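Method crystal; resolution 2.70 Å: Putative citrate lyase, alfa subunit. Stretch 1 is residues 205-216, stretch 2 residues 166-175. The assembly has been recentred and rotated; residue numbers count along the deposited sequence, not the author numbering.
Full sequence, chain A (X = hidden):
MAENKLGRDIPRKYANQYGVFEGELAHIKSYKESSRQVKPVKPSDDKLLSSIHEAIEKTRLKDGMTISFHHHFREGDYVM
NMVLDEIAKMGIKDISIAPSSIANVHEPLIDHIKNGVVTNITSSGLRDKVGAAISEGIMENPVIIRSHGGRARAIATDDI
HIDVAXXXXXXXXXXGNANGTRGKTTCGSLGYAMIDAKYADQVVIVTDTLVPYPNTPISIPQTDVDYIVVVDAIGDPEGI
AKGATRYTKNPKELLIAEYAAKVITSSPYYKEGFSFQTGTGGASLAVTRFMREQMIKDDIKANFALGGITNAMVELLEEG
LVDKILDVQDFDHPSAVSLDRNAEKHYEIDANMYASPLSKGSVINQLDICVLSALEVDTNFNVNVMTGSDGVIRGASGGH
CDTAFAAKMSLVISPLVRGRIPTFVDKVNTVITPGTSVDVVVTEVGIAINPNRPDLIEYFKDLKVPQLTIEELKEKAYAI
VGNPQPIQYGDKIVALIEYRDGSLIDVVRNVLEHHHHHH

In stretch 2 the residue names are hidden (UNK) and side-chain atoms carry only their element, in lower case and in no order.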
ATOM      1  N   ILE A 205     -13.216  -7.033   7.783  1.00  5.31           N
ATOM      2  CA  ILE A 205     -12.876  -8.175   6.941  1.00  6.41           C
ATOM      3  C   ILE A 205     -13.495  -9.422   7.583  1.00  7.37           C
ATOM      4  O   ILE A 205     -13.421  -9.604   8.803  1.00  7.57           O
ATOM      5  CB  ILE A 205     -11.309  -8.379   6.734  1.00  7.56           C
ATOM      6  CG1 ILE A 205     -10.686  -9.029   7.957  1.00  5.72           C
ATOM      7  CG2 ILE A 205     -10.600  -7.070   6.417  1.00  6.78           C
ATOM      8  CD1 ILE A 205     -10.535 -10.488   7.766  1.00  2.39           C
ATOM      9  N   VAL A 206     -14.139 -10.251   6.762  1.00  8.17           N
ATOM     10  CA  VAL A 206     -14.796 -11.480   7.215  1.00  7.87           C
ATOM     11  C   VAL A 206     -13.955 -12.649   6.719  1.00  8.92           C
ATOM     12  O   VAL A 206     -13.893 -12.925   5.511  1.00  8.26           O
ATOM     13  CB  VAL A 206     -16.219 -11.605   6.612  1.00  7.10           C
ATOM     14  CG1 VAL A 206     -16.976 -12.767   7.259  1.00  4.62           C
ATOM     15  CG2 VAL A 206     -16.951 -10.299   6.773  1.00  2.85           C
ATOM     16  N   THR A 207     -13.297 -13.331   7.644  1.00  9.32           N
ATOM     17  CA  THR A 207     -12.454 -14.433   7.237  1.00 12.08           C
ATOM     18  C   THR A 207     -13.058 -15.779   7.509  1.00 14.66           C
ATOM     19  O   THR A 207     -13.949 -15.951   8.349  1.00 17.09           O
ATOM     20  CB  THR A 207     -11.070 -14.397   7.907  1.00 11.30           C
ATOM     21  OG1 THR A 207     -10.195 -15.335   7.257  1.00 12.14           O
ATOM     22  CG2 THR A 207     -11.187 -14.741   9.372  1.00  9.11           C
ATOM     23  N   ASP A 208     -12.524 -16.747   6.793  1.00 16.55           N
ATOM     24  CA  ASP A 208     -12.982 -18.108   6.876  1.00 17.79           C
ATOM     25  C   ASP A 208     -12.012 -18.909   7.712  1.00 17.48           C
ATOM     26  O   ASP A 208     -12.357 -19.966   8.243  1.00 17.78           O
ATOM     27  CB  ASP A 208     -13.040 -18.673   5.466  1.00 21.92           C
ATOM     28  CG  ASP A 208     -14.094 -19.686   5.320  1.00 25.52           C
ATOM     29  OD1 ASP A 208     -14.427 -20.017   4.153  1.00 26.72           O
ATOM     30  OD2 ASP A 208     -14.580 -20.142   6.390  1.00 28.62           O
ATOM     31  N   THR A 209     -10.785 -18.408   7.805  1.00 15.38           N
ATOM     32  CA  THR A 209      -9.756 -19.089   8.568  1.00 13.94           C
ATOM     33  C   THR A 209      -8.904 -18.068   9.281  1.00 12.76           C
ATOM     34  O   THR A 209      -8.354 -17.170   8.652  1.00 13.24           O
ATOM     35  CB  THR A 209      -8.881 -19.976   7.649  1.00 14.14           C
ATOM     36  OG1 THR A 209      -7.872 -19.182   7.021  1.00 12.81           O
ATOM     37  CG2 THR A 209      -9.756 -20.627   6.551  1.00 13.42           C
ATOM     38  N   LEU A 210      -8.812 -18.204  10.602  1.00 13.40           N
ATOM     39  CA  LEU A 210      -8.044 -17.283  11.432  1.00 14.47           C
ATOM     40  C   LEU A 210      -6.616 -17.764  11.619  1.00 15.01           C
ATOM     41  O   LEU A 210      -6.369 -18.867  12.092  1.00 16.06           O
ATOM     42  CB  LEU A 210      -8.717 -17.128  12.793  1.00 15.53           C
ATOM     43  CG  LEU A 210      -8.771 -15.690  13.329  1.00 18.18           C
ATOM     44  CD1 LEU A 210      -9.463 -15.683  14.688  1.00 20.00           C
ATOM     45  CD2 LEU A 210      -7.383 -15.116  13.447  1.00 17.72           C
ATOM     46  N   VAL A 211      -5.672 -16.915  11.264  1.00 15.52           N
ATOM     47  CA  VAL A 211      -4.271 -17.264  11.368  1.00 16.78           C
ATOM     48  C   VAL A 211      -3.571 -16.501  12.494  1.00 16.92           C
ATOM     49  O   VAL A 211      -3.934 -15.366  12.804  1.00 18.16           O
ATOM     50  CB  VAL A 211      -3.591 -16.969  10.018  1.00 17.35           C
ATOM     51  CG1 VAL A 211      -2.074 -17.076  10.134  1.00 20.52           C
ATOM     52  CG2 VAL A 211      -4.126 -17.938   8.982  1.00 16.29           C
ATOM     53  N   PRO A 212      -2.576 -17.132  13.148  1.00 16.58           N
ATOM     54  CA  PRO A 212      -1.867 -16.434  14.229  1.00 15.37           C
ATOM     55  C   PRO A 212      -1.082 -15.237  13.680  1.00 15.25           C
ATOM     56  O   PRO A 212      -0.586 -15.258  12.547  1.00 14.99           O
ATOM     57  CB  PRO A 212      -0.962 -17.521  14.819  1.00 14.21           C
ATOM     58  CG  PRO A 212      -0.749 -18.464  13.654  1.00 15.26           C
ATOM     59  CD  PRO A 212      -2.103 -18.524  13.007  1.00 15.18           C
ATOM     60  N   TYR A 213      -0.991 -14.194  14.494  1.00 14.56           N
ATOM     61  CA  TYR A 213      -0.297 -12.970  14.130  1.00 13.78           C
ATOM     62  C   TYR A 213       1.212 -13.166  14.090  1.00 14.05           C
ATOM     63  O   TYR A 213       1.777 -13.839  14.950  1.00 15.83           O
ATOM     64  CB  TYR A 213      -0.639 -11.876  15.151  1.00 12.56           C
ATOM     65  CG  TYR A 213      -0.138 -10.494  14.800  1.00 11.97           C
ATOM     66  CD1 TYR A 213       1.200 -10.137  14.992  1.00 11.53           C
ATOM     67  CD2 TYR A 213      -0.998  -9.545  14.259  1.00 12.14           C
ATOM     68  CE1 TYR A 213       1.667  -8.866  14.650  1.00 10.61           C
ATOM     69  CE2 TYR A 213      -0.541  -8.275  13.913  1.00 12.63           C
ATOM     70  CZ  TYR A 213       0.790  -7.945  14.110  1.00 11.76           C
ATOM     71  OH  TYR A 213       1.238  -6.698  13.738  1.00 13.15           O
ATOM     72  N   PRO A 214       1.885 -12.583  13.091  1.00 13.48           N
ATOM     73  CA  PRO A 214       1.335 -11.762  12.005  1.00 13.34           C
ATOM     74  C   PRO A 214       1.109 -12.629  10.766  1.00 13.67           C
ATOM     75  O   PRO A 214       1.921 -13.500  10.469  1.00 15.74           O
ATOM     76  CB  PRO A 214       2.429 -10.737  11.767  1.00 12.05           C
ATOM     77  CG  PRO A 214       3.668 -11.584  11.969  1.00 12.74           C
ATOM     78  CD  PRO A 214       3.332 -12.336  13.237  1.00 11.96           C
ATOM     79  N   ASN A 215       0.020 -12.390  10.047  1.00 11.88           N
ATOM     80  CA  ASN A 215      -0.271 -13.157   8.847  1.00 11.03           C
ATOM     81  C   ASN A 215       0.516 -12.566   7.676  1.00 11.72           C
ATOM     82  O   ASN A 215       0.716 -11.346   7.598  1.00 12.85           O
ATOM     83  CB  ASN A 215      -1.779 -13.115   8.562  1.00 11.63           C
ATOM     84  CG  ASN A 215      -2.168 -13.870   7.295  1.00 11.81           C
ATOM     85  OD1 ASN A 215      -1.492 -14.820   6.904  1.00 13.08           O
ATOM     86  ND2 ASN A 215      -3.279 -13.458   6.660  1.00  9.92           N
ATOM     87  N   THR A 216       0.981 -13.438   6.786  1.00  9.53           N
ATOM     88  CA  THR A 216       1.729 -13.025   5.599  1.00  9.21           C
ATOM     89  C   THR A 216       1.572 -14.083   4.504  1.00  8.55           C
ATOM     90  O   THR A 216       1.403 -15.260   4.801  1.00  9.88           O
ATOM     91  CB  THR A 216       3.239 -12.839   5.897  1.00 10.25           C
ATOM     92  OG1 THR A 216       3.741 -13.980   6.598  1.00 13.80           O
ATOM     93  CG2 THR A 216       3.485 -11.588   6.722  1.00 10.27           C
ATOM     94  N   UNK A 166     -17.302  -4.286   3.803  1.00  7.19           N
ATOM     95  CA  UNK A 166     -17.307  -5.645   4.311  1.00  6.32           C
ATOM     96  C   UNK A 166     -16.545  -6.473   3.296  1.00  6.37           C
ATOM     97  O   UNK A 166     -17.090  -6.797   2.248  1.00  7.67           O
ATOM     98  c   UNK A 166     -20.374  -4.332   5.005  1.00  3.40           C
ATOM     99  c   UNK A 166     -19.444  -5.638   6.778  1.00  2.40           C
ATOM    100  c   UNK A 166     -18.733  -6.131   4.433  1.00  6.08           C
ATOM    101  c   UNK A 166     -20.188  -4.908   7.695  1.00  4.66           C
ATOM    102  c   UNK A 166     -19.534  -5.356   5.425  1.00  3.72           C
ATOM    103  c   UNK A 166     -21.029  -3.882   7.259  1.00  3.16           C
ATOM    104  c   UNK A 166     -21.118  -3.598   5.918  1.00  3.58           C
ATOM    105  N   UNK A 167     -15.288  -6.794   3.605  1.00  4.75           N
ATOM    106  CA  UNK A 167     -14.436  -7.556   2.690  1.00  6.55           C
ATOM    107  C   UNK A 167     -14.170  -9.012   3.092  1.00  7.80           C
ATOM    108  O   UNK A 167     -13.806  -9.289   4.230  1.00  9.02           O
ATOM    109  c   UNK A 167     -13.085  -6.846   2.524  1.00  4.88           C
ATOM    110  c   UNK A 167     -11.690  -4.809   2.097  1.00  1.00           C
ATOM    111  c   UNK A 167     -13.115  -5.344   2.242  1.00  4.95           C
ATOM    112  c   UNK A 167     -13.925  -5.085   0.971  1.00  5.38           C
ATOM    113  N   UNK A 168     -14.333  -9.941   2.154  1.00  8.49           N
ATOM    114  CA  UNK A 168     -14.061 -11.329   2.474  1.00  9.17           C
ATOM    115  C   UNK A 168     -12.587 -11.634   2.251  1.00  9.03           C
ATOM    116  O   UNK A 168     -12.026 -11.194   1.258  1.00  8.54           O
ATOM    117  N   UNK A 169     -11.952 -12.350   3.174  1.00  8.75           N
ATOM    118  CA  UNK A 169     -10.542 -12.703   3.027  1.00  9.02           C
ATOM    119  C   UNK A 169     -10.348 -14.150   3.446  1.00 11.59           C
ATOM    120  O   UNK A 169     -10.691 -14.544   4.572  1.00 12.56           O
ATOM    121  c   UNK A 169      -9.679 -11.807   3.872  1.00  5.81           C
ATOM    122  N   UNK A 170      -9.811 -14.975   2.539  1.00 12.57           N
ATOM    123  CA  UNK A 170      -9.590 -16.383   2.866  1.00 13.21           C
ATOM    124  C   UNK A 170      -8.678 -16.624   4.069  1.00 13.47           C
ATOM    125  O   UNK A 170      -8.593 -17.747   4.572  1.00 14.69           O
ATOM    126  c   UNK A 170      -8.440 -15.796   0.872  1.00 13.68           C
ATOM    127  c   UNK A 170      -9.037 -16.965   1.562  1.00 12.65           C
ATOM    128  c   UNK A 170      -9.455 -14.699   1.140  1.00 13.18           C
ATOM    129  N   UNK A 171      -7.982 -15.583   4.517  1.00 13.76           N
ATOM    130  CA  UNK A 171      -7.114 -15.688   5.697  1.00 13.45           C
ATOM    131  C   UNK A 171      -6.880 -14.307   6.304  1.00 13.46           C
ATOM    132  O   UNK A 171      -6.869 -13.301   5.595  1.00 13.62           O
ATOM    133  c   UNK A 171      -5.766 -16.357   5.355  1.00 13.57           C
ATOM    134  o   UNK A 171      -5.009 -15.629   4.407  1.00 13.84           O
ATOM    135  N   UNK A 172      -6.701 -14.266   7.619  1.00 13.16           N
ATOM    136  CA  UNK A 172      -6.480 -13.009   8.321  1.00 12.81           C
ATOM    137  C   UNK A 172      -6.127 -13.259   9.786  1.00 13.33           C
ATOM    138  O   UNK A 172      -6.562 -14.254  10.362  1.00 15.11           O
ATOM    139  o   UNK A 172      -7.684 -11.057   9.124  1.00 10.61           O
ATOM    140  c   UNK A 172      -7.749 -12.165   8.243  1.00 10.76           C
ATOM    141  N   UNK A 173      -5.322 -12.391  10.391  1.00 12.98           N
ATOM    142  CA  UNK A 173      -5.024 -12.574  11.808  1.00 13.47           C
ATOM    143  C   UNK A 173      -6.082 -11.791  12.567  1.00 12.34           C
ATOM    144  O   UNK A 173      -6.984 -11.222  11.958  1.00 10.50           O
ATOM    145  o   UNK A 173      -4.211  -9.823  11.665  1.00 17.55           O
ATOM    146  c   UNK A 173      -3.621 -12.077  12.191  1.00 15.14           C
ATOM    147  c   UNK A 173      -3.307 -10.697  11.647  1.00 17.46           C
ATOM    148  o   UNK A 173      -2.138 -10.493  11.221  1.00 18.04           O
ATOM    149  N   UNK A 174      -5.973 -11.760  13.886  1.00 12.69           N
ATOM    150  CA  UNK A 174      -6.948 -11.060  14.697  1.00 12.90           C
ATOM    151  C   UNK A 174      -6.638  -9.586  14.777  1.00 13.16           C
ATOM    152  O   UNK A 174      -7.060  -8.900  15.703  1.00 15.30           O
ATOM    153  c   UNK A 174      -7.003 -11.655  16.087  1.00 11.87           C
ATOM    154  N   UNK A 175      -5.901  -9.085  13.804  1.00 12.26           N
ATOM    155  CA  UNK A 175      -5.589  -7.670  13.810  1.00 11.56           C
ATOM    156  C   UNK A 175      -5.862  -7.040  12.455  1.00 11.31           C
ATOM    157  O   UNK A 175      -5.775  -5.820  12.320  1.00 11.60           O
ATOM    158  c   UNK A 175      -2.721  -4.282  15.784  1.00 11.95           C
ATOM    159  c   UNK A 175      -4.132  -7.455  14.215  1.00 11.10           C
ATOM    160  o   UNK A 175      -3.260  -3.156  17.829  1.00 12.00           O
ATOM    161  c   UNK A 175      -3.502  -4.169  16.926  1.00 10.88           C
ATOM    162  c   UNK A 175      -4.495  -5.082  17.178  1.00  8.17           C
ATOM    163  c   UNK A 175      -2.939  -5.336  14.896  1.00 11.64           C
ATOM    164  c   UNK A 175      -4.711  -6.125  16.290  1.00  9.58           C
ATOM    165  c   UNK A 175      -3.933  -6.274  15.139  1.00 11.26           C
TER

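Position 166 carries seven side-chain carbons, one leading into a ring of six with no hetero atom. Its CB comes no nearer than 5.1 Å to Val 206 CG2, and the side chain makes no close contact with stretch 1. This is Phe 166.

Position 167 has four carbons, forked at the second, the pattern of leucine. Leu 167 meets stretch 1 through its backbone: its O accepts from Val 206 N at 2.7 Å, and Ile 205 CA lies 3.1 Å from the same O. Its side chain shares a sheet face with that of Ile 205.

At position 168 nothing follows CA, so it is Gly 168. A parallel bridge pairs it with Val 206, and its CA lies 3.4 Å from Val 206 O, a CA-H...O contact.

Position 169 bears a single carbon, which makes it Ala 169. The methyl points to the same face as the side chain of Ile 205, with CB 4.2 Å from Ile 205 CD1. Its N donates to Val 206 O at 3.1 Å, so Val 206 bonds through both its N and its O to residues one before and one after its partner, the signature of parallel pairing.

Position 170 has three carbons closing a ring onto its own N: Pro 170. Its CA-to-CB bond points away from stretch 1, but the carbonyl remains useful, for Thr 209 OG1 donates to Pro 170 O at 2.9 Å.

Position 171 shows one carbon and one oxygen, unbranched, which is serine. Ser 171 OG lies 3.6 Å from Asn 215 ND2 and is hydrogen-bonded elsewhere in the structure.

Position 172 repeats the one-carbon, one-oxygen pattern: Ser 172. Its OG lies 3.2 Å from Ile 205 CD1 and donates to the O of position 173 at 2.9 Å, so the hydroxyl is satisfied within its own stretch. In the backbone, Val 211 N donates to Ser 172 O at 2.9 Å and nearly straight, whereas Ser 172 N reaches Thr 209 O only weakly, at 3.5 Å.

Position 173 has two carbons, the second carrying two oxygens: a carboxylate on a short stem, hence Asp 173. Asn 215 N donates to Asp 173 OD2 at 3.1 Å, while OD1 accepts from the N of position 175 at 2.8 Å.

Position 174 has one carbon, 4.4 Å from Leu 210 CD2. It is Ala 174.

Position 175 has one carbon, then a six-carbon ring bearing one oxygen: Tyr 175. Its CB sits 3.7 Å from Tyr 213 CE2, near the plane of that ring, and the two ring planes stand at 82°.

The rules read plainly. The start of the contact is parallel sheet, with Val 206 bonded at both its N and its O. Past it, the chains stay in register as far as Val 211 and Asp 173, helped by the threonine hydroxyl at 209 and the bond from Val 211 N. Asp 173 then takes over, its carboxylate holding the backbone N of Asn 215 where strand pairing has ended. Together the stretches bury 807 Å².

Stretch 2, residues 166-175: FLGAPSSDAY
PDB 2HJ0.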